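Local coordinates for protein WbmS, polysaccharide deacetylase involved in O-antigen biosynthesis (PDB 3HFT) that probably removes acetyl groups from a polysaccharide as a zinc-dependent deacetylase in O-antigen biosynthesis, at residues 43-48 against 69-74; 51-56 against 207-212; 89-94 against 122-127. All blocks are in the same frame, centred on the assembly; numbering follows the deposited sequence.

Contact 1. Residues 43-48 against 69-74; sequences FDIDWA and WFATHS. With EDO (1,2-ethanediol), chain D.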
loop_
_atom_site.group_PDB
_atom_site.type_symbol
_atom_site.label_atom_id
_atom_site.label_comp_id
_atom_site.label_asym_id
_atom_site.label_seq_id
_atom_site.Cartn_x
_atom_site.Cartn_y
_atom_site.Cartn_z
ATOM N N PHE A 43 -7.914 -16.379 0.368
ATOM C CA PHE A 43 -9.268 -16.257 -0.112
ATOM C C PHE A 43 -10.006 -15.142 0.594
ATOM O O PHE A 43 -10.192 -15.185 1.785
ATOM C CB PHE A 43 -9.971 -17.599 0.091
ATOM C CG PHE A 43 -9.339 -18.705 -0.709
ATOM C CD1 PHE A 43 -9.749 -18.946 -2.008
ATOM C CD2 PHE A 43 -8.313 -19.457 -0.174
ATOM C CE1 PHE A 43 -9.123 -19.904 -2.774
ATOM C CE2 PHE A 43 -7.683 -20.427 -0.915
ATOM C CZ PHE A 43 -8.077 -20.648 -2.216
ATOM N N ASP A 44 -10.377 -14.119 -0.161
ATOM C CA ASP A 44 -11.209 -13.024 0.301
ATOM C C ASP A 44 -12.670 -13.476 0.038
ATOM O O ASP A 44 -13.120 -13.589 -1.124
ATOM C CB ASP A 44 -10.934 -11.757 -0.489
ATOM C CG ASP A 44 -9.570 -11.142 -0.174
ATOM O OD1 ASP A 44 -8.894 -11.585 0.774
ATOM O OD2 ASP A 44 -9.193 -10.190 -0.890
ATOM N N ILE A 45 -13.368 -13.783 1.106
ATOM C CA ILE A 45 -14.686 -14.434 1.007
ATOM C C ILE A 45 -15.710 -13.520 0.308
ATOM O O ILE A 45 -16.521 -13.987 -0.465
ATOM C CB ILE A 45 -15.102 -14.993 2.381
ATOM C CG1 ILE A 45 -14.128 -16.133 2.786
ATOM C CG2 ILE A 45 -16.591 -15.491 2.383
ATOM C CD1 ILE A 45 -14.384 -16.742 4.199
ATOM N N ASP A 46 -15.622 -12.215 0.545
ATOM C CA ASP A 46 -16.484 -11.208 -0.095
ATOM C C ASP A 46 -17.968 -11.568 -0.129
ATOM O O ASP A 46 -18.616 -11.504 -1.183
ATOM C CB ASP A 46 -15.979 -10.861 -1.501
ATOM C CG ASP A 46 -14.765 -9.970 -1.454
ATOM O OD1 ASP A 46 -14.122 -9.952 -0.385
ATOM O OD2 ASP A 46 -14.452 -9.308 -2.466
ATOM N N TRP A 47 -18.503 -11.928 1.027
ATOM C CA TRP A 47 -19.942 -12.154 1.180
ATOM C C TRP A 47 -20.530 -13.238 0.281
ATOM O O TRP A 47 -21.723 -13.241 0.018
ATOM C CB TRP A 47 -20.731 -10.828 1.022
ATOM C CG TRP A 47 -20.245 -9.785 2.000
ATOM C CD1 TRP A 47 -20.645 -9.637 3.293
ATOM C CD2 TRP A 47 -19.214 -8.809 1.784
ATOM N NE1 TRP A 47 -19.944 -8.628 3.888
ATOM C CE2 TRP A 47 -19.059 -8.097 2.992
ATOM C CE3 TRP A 47 -18.397 -8.473 0.692
ATOM C CZ2 TRP A 47 -18.138 -7.060 3.144
ATOM C CZ3 TRP A 47 -17.480 -7.433 0.844
ATOM C CH2 TRP A 47 -17.365 -6.744 2.062
ATOM N N ALA A 48 -19.711 -14.180 -0.172
ATOM C CA ALA A 48 -20.219 -15.298 -0.978
ATOM C C ALA A 48 -21.312 -16.093 -0.261
ATOM O O ALA A 48 -21.253 -16.344 0.942
ATOM C CB ALA A 48 -19.066 -16.226 -1.351
ATOM N N TRP A 69 -8.016 -17.706 4.923
ATOM C CA TRP A 69 -9.367 -17.288 4.491
ATOM C C TRP A 69 -9.719 -16.024 5.218
ATOM O O TRP A 69 -9.700 -16.005 6.459
ATOM C CB TRP A 69 -10.407 -18.386 4.846
ATOM C CG TRP A 69 -10.071 -19.726 4.227
ATOM C CD1 TRP A 69 -9.113 -20.586 4.647
ATOM C CD2 TRP A 69 -10.631 -20.305 3.041
ATOM N NE1 TRP A 69 -9.073 -21.688 3.850
ATOM C CE2 TRP A 69 -9.988 -21.540 2.843
ATOM C CE3 TRP A 69 -11.656 -19.933 2.171
ATOM C CZ2 TRP A 69 -10.277 -22.374 1.766
ATOM C CZ3 TRP A 69 -11.952 -20.762 1.091
ATOM C CH2 TRP A 69 -11.273 -21.985 0.914
ATOM N N PHE A 70 -10.044 -14.970 4.483
ATOM C CA PHE A 70 -10.388 -13.702 5.129
ATOM C C PHE A 70 -11.909 -13.526 5.184
ATOM O O PHE A 70 -12.560 -13.381 4.157
ATOM C CB PHE A 70 -9.674 -12.544 4.448
ATOM C CG PHE A 70 -8.193 -12.597 4.589
ATOM C CD1 PHE A 70 -7.577 -12.308 5.810
ATOM C CD2 PHE A 70 -7.390 -12.885 3.505
ATOM C CE1 PHE A 70 -6.223 -12.344 5.916
ATOM C CE2 PHE A 70 -6.027 -12.905 3.636
ATOM C CZ PHE A 70 -5.449 -12.655 4.844
ATOM N N ALA A 71 -12.460 -13.577 6.404
ATOM C CA ALA A 71 -13.921 -13.615 6.592
ATOM C C ALA A 71 -14.571 -12.242 6.549
ATOM O O ALA A 71 -14.070 -11.264 7.145
ATOM C CB ALA A 71 -14.266 -14.304 7.939
ATOM N N THR A 72 -15.698 -12.177 5.853
ATOM C CA THR A 72 -16.476 -10.958 5.720
ATOM C C THR A 72 -17.702 -10.939 6.618
ATOM O O THR A 72 -18.175 -9.886 7.012
ATOM C CB THR A 72 -16.962 -10.761 4.260
ATOM O OG1 THR A 72 -17.451 -12.007 3.723
ATOM C CG2 THR A 72 -15.836 -10.229 3.374
ATOM N N HIS A 73 -18.216 -12.113 6.929
ATOM C CA HIS A 73 -19.522 -12.203 7.565
ATOM C C HIS A 73 -19.658 -13.512 8.304
ATOM O O HIS A 73 -18.838 -14.415 8.162
ATOM C CB HIS A 73 -20.580 -12.070 6.487
ATOM C CG HIS A 73 -20.609 -13.223 5.544
ATOM N ND1 HIS A 73 -19.761 -13.314 4.455
ATOM C CD2 HIS A 73 -21.362 -14.348 5.534
ATOM C CE1 HIS A 73 -20.015 -14.438 3.807
ATOM N NE2 HIS A 73 -20.958 -15.097 4.456
ATOM N N SER A 74 -20.691 -13.603 9.125
ATOM C CA SER A 74 -20.873 -14.771 9.920
ATOM C C SER A 74 -21.561 -15.852 9.084
ATOM O O SER A 74 -22.554 -15.574 8.408
ATOM C CB SER A 74 -21.740 -14.433 11.117
ATOM O OG SER A 74 -21.913 -15.591 11.871
HETATM C C1 EDO D . -15.257 -8.871 -7.099
HETATM O O1 EDO D . -14.362 -9.122 -8.185
HETATM C C2 EDO D . -15.199 -10.032 -6.102
HETATM O O2 EDO D . -15.615 -9.608 -4.792
HETATM O O HOH W 1 -20.666 -8.122 6.853
HETATM O O HOH W 2 -21.042 -17.710 3.290
#

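Contact 2. Residues 51-56 against 207-212; sequences FVLQDT and FHPIHV. With EDO (1,2-ethanediol), chain D; EDO (1,2-ethanediol), chain F.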
loop_
_atom_site.group_PDB
_atom_site.type_symbol
_atom_site.label_atom_id
_atom_site.label_comp_id
_atom_site.label_asym_id
_atom_site.label_seq_id
_atom_site.Cartn_x
_atom_site.Cartn_y
_atom_site.Cartn_z
ATOM N N PHE A 51 -23.175 -21.859 -0.580
ATOM C CA PHE A 51 -22.903 -22.924 -1.560
ATOM C C PHE A 51 -21.654 -22.583 -2.376
ATOM O O PHE A 51 -20.867 -23.462 -2.743
ATOM C CB PHE A 51 -24.120 -23.221 -2.468
ATOM C CG PHE A 51 -24.404 -22.168 -3.504
ATOM C CD1 PHE A 51 -25.200 -21.073 -3.201
ATOM C CD2 PHE A 51 -23.962 -22.324 -4.813
ATOM C CE1 PHE A 51 -25.482 -20.107 -4.153
ATOM C CE2 PHE A 51 -24.255 -21.378 -5.782
ATOM C CZ PHE A 51 -25.007 -20.260 -5.455
ATOM N N VAL A 52 -21.453 -21.294 -2.621
ATOM C CA VAL A 52 -20.267 -20.811 -3.324
ATOM C C VAL A 52 -19.017 -20.993 -2.455
ATOM O O VAL A 52 -18.008 -21.494 -2.930
ATOM C CB VAL A 52 -20.443 -19.341 -3.753
ATOM C CG1 VAL A 52 -19.115 -18.734 -4.293
ATOM C CG2 VAL A 52 -21.575 -19.222 -4.781
ATOM N N LEU A 53 -19.083 -20.595 -1.184
ATOM C CA LEU A 53 -17.925 -20.745 -0.294
ATOM C C LEU A 53 -17.624 -22.227 -0.107
ATOM O O LEU A 53 -16.464 -22.638 -0.170
ATOM C CB LEU A 53 -18.173 -20.043 1.057
ATOM C CG LEU A 53 -17.090 -20.210 2.128
ATOM C CD1 LEU A 53 -15.716 -19.784 1.617
ATOM C CD2 LEU A 53 -17.477 -19.408 3.362
ATOM N N GLN A 54 -18.667 -23.043 0.057
ATOM C CA GLN A 54 -18.453 -24.483 0.223
ATOM C C GLN A 54 -17.714 -25.110 -0.948
ATOM O O GLN A 54 -16.881 -25.988 -0.767
ATOM C CB GLN A 54 -19.755 -25.243 0.434
ATOM C CG GLN A 54 -19.490 -26.728 0.802
ATOM C CD GLN A 54 -18.816 -26.873 2.154
ATOM O OE1 GLN A 54 -19.353 -26.403 3.146
ATOM N NE2 GLN A 54 -17.640 -27.500 2.201
ATOM N N ASP A 55 -18.011 -24.663 -2.159
ATOM C CA ASP A 55 -17.358 -25.203 -3.344
ATOM C C ASP A 55 -15.879 -24.892 -3.332
ATOM O O ASP A 55 -15.049 -25.744 -3.679
ATOM C CB ASP A 55 -18.003 -24.616 -4.605
ATOM C CG ASP A 55 -17.169 -24.876 -5.872
ATOM O OD1 ASP A 55 -17.241 -25.989 -6.407
ATOM O OD2 ASP A 55 -16.442 -23.977 -6.318
ATOM N N THR A 56 -15.529 -23.665 -2.931
ATOM C CA THR A 56 -14.121 -23.305 -2.843
ATOM C C THR A 56 -13.423 -24.116 -1.754
ATOM O O THR A 56 -12.355 -24.643 -1.990
ATOM C CB THR A 56 -13.910 -21.804 -2.636
ATOM O OG1 THR A 56 -14.523 -21.070 -3.701
ATOM C CG2 THR A 56 -12.417 -21.488 -2.667
ATOM N N PHE A 207 -7.723 -15.197 -4.202
ATOM C CA PHE A 207 -8.893 -15.672 -4.969
ATOM C C PHE A 207 -10.195 -15.333 -4.240
ATOM O O PHE A 207 -10.232 -15.295 -3.026
ATOM C CB PHE A 207 -8.860 -17.182 -5.139
ATOM C CG PHE A 207 -7.756 -17.694 -6.032
ATOM C CD1 PHE A 207 -6.506 -17.982 -5.525
ATOM C CD2 PHE A 207 -8.000 -17.937 -7.384
ATOM C CE1 PHE A 207 -5.503 -18.497 -6.369
ATOM C CE2 PHE A 207 -7.007 -18.424 -8.223
ATOM C CZ PHE A 207 -5.754 -18.692 -7.710
ATOM N N HIS A 208 -11.254 -15.135 -5.004
ATOM C CA HIS A 208 -12.609 -14.968 -4.473
ATOM C C HIS A 208 -13.434 -16.204 -4.830
ATOM O O HIS A 208 -13.430 -16.639 -5.977
ATOM C CB HIS A 208 -13.280 -13.727 -5.055
ATOM C CG HIS A 208 -12.537 -12.466 -4.762
ATOM N ND1 HIS A 208 -11.483 -12.029 -5.545
ATOM C CD2 HIS A 208 -12.645 -11.588 -3.743
ATOM C CE1 HIS A 208 -10.993 -10.915 -5.023
ATOM N NE2 HIS A 208 -11.671 -10.631 -3.922
ATOM N N PRO A 209 -14.135 -16.765 -3.837
ATOM C CA PRO A 209 -15.026 -17.898 -4.044
ATOM C C PRO A 209 -15.958 -17.727 -5.238
ATOM O O PRO A 209 -16.089 -18.666 -6.030
ATOM C CB PRO A 209 -15.778 -17.981 -2.721
ATOM C CG PRO A 209 -14.748 -17.595 -1.725
ATOM C CD PRO A 209 -13.985 -16.454 -2.407
ATOM N N ILE A 210 -16.530 -16.530 -5.398
ATOM C CA ILE A 210 -17.426 -16.261 -6.522
ATOM C C ILE A 210 -16.709 -16.488 -7.855
ATOM O O ILE A 210 -17.283 -17.072 -8.776
ATOM C CB ILE A 210 -18.101 -14.845 -6.457
ATOM C CG1 ILE A 210 -19.271 -14.794 -7.454
ATOM C CG2 ILE A 210 -17.072 -13.653 -6.683
ATOM C CD1 ILE A 210 -20.404 -15.893 -7.217
ATOM N N HIS A 211 -15.464 -16.068 -7.966
ATOM C CA HIS A 211 -14.764 -16.254 -9.252
ATOM C C HIS A 211 -14.306 -17.675 -9.447
ATOM O O HIS A 211 -14.268 -18.178 -10.570
ATOM C CB HIS A 211 -13.615 -15.264 -9.417
ATOM C CG HIS A 211 -14.063 -13.843 -9.433
ATOM N ND1 HIS A 211 -15.109 -13.416 -10.213
ATOM C CD2 HIS A 211 -13.645 -12.764 -8.734
ATOM C CE1 HIS A 211 -15.300 -12.125 -10.016
ATOM N NE2 HIS A 211 -14.417 -11.703 -9.128
ATOM N N VAL A 212 -13.958 -18.352 -8.359
ATOM C CA VAL A 212 -13.609 -19.785 -8.463
ATOM C C VAL A 212 -14.872 -20.550 -8.886
ATOM O O VAL A 212 -14.829 -21.408 -9.745
ATOM C CB VAL A 212 -13.005 -20.322 -7.128
ATOM C CG1 VAL A 212 -12.750 -21.843 -7.174
ATOM C CG2 VAL A 212 -11.684 -19.544 -6.800
HETATM C C1 EDO D . -15.257 -8.871 -7.099
HETATM O O1 EDO D . -14.362 -9.122 -8.185
HETATM C C2 EDO D . -15.199 -10.032 -6.102
HETATM O O2 EDO D . -15.615 -9.608 -4.792
HETATM C C1 EDO F . -9.802 -6.691 -2.046
HETATM O O1 EDO F . -11.145 -6.168 -1.966
HETATM C C2 EDO F . -9.878 -8.077 -2.688
HETATM O O2 EDO F . -10.968 -8.872 -2.130
#

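Contact 3. Residues 89-94 against 122-127; sequences LGVHPN and VSVRSH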
loop_
_atom_site.group_PDB
_atom_site.type_symbol
_atom_site.label_atom_id
_atom_site.label_comp_id
_atom_site.label_asym_id
_atom_site.label_seq_id
_atom_site.Cartn_x
_atom_site.Cartn_y
_atom_site.Cartn_z
ATOM N N LEU A 89 -7.975 -18.795 9.635
ATOM C CA LEU A 89 -9.080 -17.862 9.474
ATOM C C LEU A 89 -8.568 -16.477 9.881
ATOM O O LEU A 89 -8.024 -16.301 10.978
ATOM C CB LEU A 89 -10.264 -18.260 10.351
ATOM C CG LEU A 89 -11.542 -17.402 10.244
ATOM C CD1 LEU A 89 -12.140 -17.424 8.825
ATOM C CD2 LEU A 89 -12.604 -17.802 11.299
ATOM N N GLY A 90 -8.733 -15.515 8.980
ATOM C CA GLY A 90 -8.433 -14.123 9.249
ATOM C C GLY A 90 -9.682 -13.296 8.976
ATOM O O GLY A 90 -10.782 -13.850 8.757
ATOM N N VAL A 91 -9.528 -11.975 9.004
ATOM C CA VAL A 91 -10.664 -11.051 8.823
ATOM C C VAL A 91 -10.528 -10.168 7.598
ATOM O O VAL A 91 -9.412 -9.842 7.171
ATOM C CB VAL A 91 -10.895 -10.191 10.128
ATOM C CG1 VAL A 91 -11.451 -11.076 11.219
ATOM C CG2 VAL A 91 -9.596 -9.484 10.571
ATOM N N HIS A 92 -11.689 -9.810 7.049
ATOM C CA HIS A 92 -11.825 -8.961 5.885
ATOM C C HIS A 92 -12.792 -7.805 6.191
ATOM O O HIS A 92 -13.925 -7.768 5.710
ATOM C CB HIS A 92 -12.312 -9.804 4.708
ATOM C CG HIS A 92 -11.999 -9.232 3.360
ATOM N ND1 HIS A 92 -10.716 -8.980 2.928
ATOM C CD2 HIS A 92 -12.813 -8.940 2.313
ATOM C CE1 HIS A 92 -10.755 -8.522 1.687
ATOM N NE2 HIS A 92 -12.015 -8.482 1.296
ATOM N N PRO A 93 -12.329 -6.839 6.991
ATOM C CA PRO A 93 -13.150 -5.703 7.387
ATOM C C PRO A 93 -13.464 -4.813 6.182
ATOM O O PRO A 93 -12.629 -4.684 5.269
ATOM C CB PRO A 93 -12.244 -4.954 8.379
ATOM C CG PRO A 93 -10.886 -5.276 7.943
ATOM C CD PRO A 93 -10.960 -6.726 7.537
ATOM N N ASN A 94 -14.657 -4.216 6.195
ATOM C CA ASN A 94 -15.105 -3.345 5.124
ATOM C C ASN A 94 -15.251 -1.905 5.556
ATOM O O ASN A 94 -16.248 -1.531 6.217
ATOM C CB ASN A 94 -16.447 -3.815 4.601
ATOM C CG ASN A 94 -16.920 -2.994 3.419
ATOM O OD1 ASN A 94 -16.139 -2.298 2.754
ATOM N ND2 ASN A 94 -18.192 -3.106 3.126
ATOM N N VAL A 122 -4.849 -13.419 13.674
ATOM C CA VAL A 122 -3.616 -12.655 13.512
ATOM C C VAL A 122 -3.430 -12.047 12.137
ATOM O O VAL A 122 -2.554 -11.213 11.946
ATOM C CB VAL A 122 -2.366 -13.530 13.840
ATOM C CG1 VAL A 122 -2.410 -13.972 15.341
ATOM C CG2 VAL A 122 -2.263 -14.732 12.909
ATOM N N SER A 123 -4.247 -12.438 11.171
ATOM C CA SER A 123 -4.069 -11.968 9.797
ATOM C C SER A 123 -5.267 -11.179 9.281
ATOM O O SER A 123 -6.414 -11.528 9.547
ATOM C CB SER A 123 -3.733 -13.132 8.847
ATOM O OG SER A 123 -2.524 -13.781 9.224
ATOM N N VAL A 124 -4.989 -10.115 8.523
ATOM C CA VAL A 124 -6.029 -9.267 7.994
ATOM C C VAL A 124 -5.726 -8.754 6.598
ATOM O O VAL A 124 -4.576 -8.434 6.270
ATOM C CB VAL A 124 -6.275 -8.023 8.928
ATOM C CG1 VAL A 124 -4.967 -7.210 9.135
ATOM C CG2 VAL A 124 -7.374 -7.115 8.364
ATOM N N ARG A 125 -6.770 -8.686 5.776
ATOM C CA ARG A 125 -6.720 -7.973 4.505
ATOM C C ARG A 125 -8.006 -7.185 4.463
ATOM O O ARG A 125 -9.071 -7.729 4.795
ATOM C CB ARG A 125 -6.638 -8.885 3.288
ATOM C CG ARG A 125 -6.519 -8.088 1.987
ATOM C CD ARG A 125 -6.440 -9.039 0.839
ATOM N NE ARG A 125 -5.168 -9.734 0.767
ATOM C CZ ARG A 125 -5.025 -11.011 0.410
ATOM N NH1 ARG A 125 -6.078 -11.790 0.199
ATOM N NH2 ARG A 125 -3.811 -11.528 0.311
ATOM N N SER A 126 -7.897 -5.898 4.117
ATOM C CA SER A 126 -9.067 -5.016 4.058
ATOM C C SER A 126 -9.815 -5.169 2.754
ATOM O O SER A 126 -9.206 -5.271 1.693
ATOM C CB SER A 126 -8.660 -3.555 4.196
ATOM O OG SER A 126 -8.034 -3.311 5.444
ATOM N N HIS A 127 -11.153 -5.168 2.826
ATOM C CA HIS A 127 -11.952 -5.141 1.627
ATOM C C HIS A 127 -11.577 -3.871 0.881
ATOM O O HIS A 127 -11.410 -2.803 1.501
ATOM C CB HIS A 127 -13.453 -5.152 1.893
ATOM C CG HIS A 127 -14.243 -5.204 0.629
ATOM N ND1 HIS A 127 -14.098 -6.236 -0.275
ATOM C CD2 HIS A 127 -15.123 -4.332 0.078
ATOM C CE1 HIS A 127 -14.897 -6.018 -1.311
ATOM N NE2 HIS A 127 -15.516 -4.863 -1.127
HETATM O O HOH W 3 -5.560 -15.140 11.372
HETATM O O HOH W 4 -11.964 -2.194 4.006
#

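Contact 1. Residues 43-48 against 69-74
Phe43 and Asp44 pair in parallel with Trp69 and Phe70, held by a short, almost straight bond from Phe70 N to Phe43 O (2.7 Å, 176°) and a longer one from Ile45 N to Phe70 O. On one face of the sheet the Phe43 ring lies face to face over the six-membered ring of Trp69, planes 19° apart and centroids 4.4 Å apart, with Phe43 CB 3.6 Å from Trp69 CE3. Helix 50-63 covers this pair, completing a beta-alpha-beta unit of the polysaccharide deacetylase domain. On the other face Asp44 OD1 leans to Phe70 CD2 (3.4 Å), though its stronger partner is Arg125 NH1, a salt bridge. Past the strands, residues 45-48 form a type I' turn carrying Asp46, a zinc ligand through OD1. Thr72 grips this turn: OG1, turned between its backbone N and carbonyl carbon (chi1 44°), accepts from Trp47 N at 2.9 Å, while CB makes a CH-pi contact over the five-membered ring of Trp47, 3.7 Å from its centroid. Thr72 OG1 also shares a hydrogen bond with His73 ND1, and a water joins His73 NE2 to Ala48 O. A second water spans Trp47 NE1 and Thr72 O.

Contact 2. Residues 51-56 against 207-212
Val52, Leu53 and Thr56, on helix 50-63, receive the first turn of helix 209-214 as the chain leaves the sheet at Phe207. His208, at the N-cap position, turns away from helix 50-63; its NE2 donates to O2 of one ethanediol at 2.6 Å, and the C2 carbon of another lies over one face of its ring. Pro209 carries the contact. Its CB touches both Val52 CG1 (3.8 Å) and Thr56 OG1, its CG runs alongside Leu53 CD1, and its CA lies 3.2 Å from Thr56 OG1. Val52 CG1, anti to its own backbone N (chi1 171°), presses on the carbonyl carbon of Pro209 at 3.4 Å. The CD1 end of Ile210 returns to Val52 CG1, whereas His211 turns away, its NE2 donating almost straight (174°) to O1 of the ethanediol whose C2 lies over the His208 ring. Val212 closes the row with CB 3.8 Å from Thr56 OG1; beside it, Asp55 forms a salt bridge with Arg246, which also bonds to Val212 O. Helix-to-helix packing here is therefore chiefly van der Waals, while the NE2 atoms of His208 and His211, turned from helix 50-63, each donate to a bound diol.

Contact 3. Residues 89-94 against 122-127
Val91 bridges to Val124 where strand 87-91, an outer strand of the parallel sheet in the polysaccharide deacetylase fold, meets the short strand 123-124. Val91 N donates to Ser123 O, and Arg125 N returns a bond to Val91 O at 3.2 Å. The packing is close around this bridge: Val124 CG2, anti to its backbone N, packs against both Val91 CG2 (3.9 Å) and Pro93 CD (3.7 Å), and Gly90 CA lies 3.3 Å from Ser123 O. Arg125 O sits against His92, accepting a weak, bent bond from ND1 (2.8 Å, 125°) and a nearly straight CA-H...O contact from His92 CA (170° at H); NE2 of the same ring binds zinc. The Arg125 side chain leads away to a salt bridge with Asp44, a hydrogen bond to Cys148 O and a cation-pi contact with Tyr175.

The Leu89 end is loose: Leu89 and Val122 do not touch, and a water links Leu89 O to Val122 N. The His127 end is close-packed, His127 N bonding directly to Pro93 O, with a water at its margin that donates to both Pro93 O and His127 O. Asn94, whose OD1 caps Asn96 N, runs alongside His127 with its amide plane nearly perpendicular to the ring. The two imidazoles stand oblique, planes 76° apart, with His127 CA over one face of His92; at the shared zinc, His92 NE2 and His127 ND1 come within 3.4 Å of each other.

Overall arrangement
The three contacts lie at one end of the parallel sheet, contact 3 joining its outer strand 87-91 to strand 123-124. Contact 1 is central: strand 39-44 joins it to contact 2, through Asp44 N and Phe207 O (3.1 Å), and strand 67-71 to contact 3, through Trp69 O and Gly90 N. The centres of contacts 2 and 3 lie about 10 and 8 Å from that of contact 1 and about 17 Å from each other, without touching. Along the chain contact 1 closes before contact 3 opens; 51-56 falls between the segments of contact 1, and 207-212 returns last. Asp46, His92 and His127 thereby converge on one zinc, with His208 of contact 2 packed against Asp46.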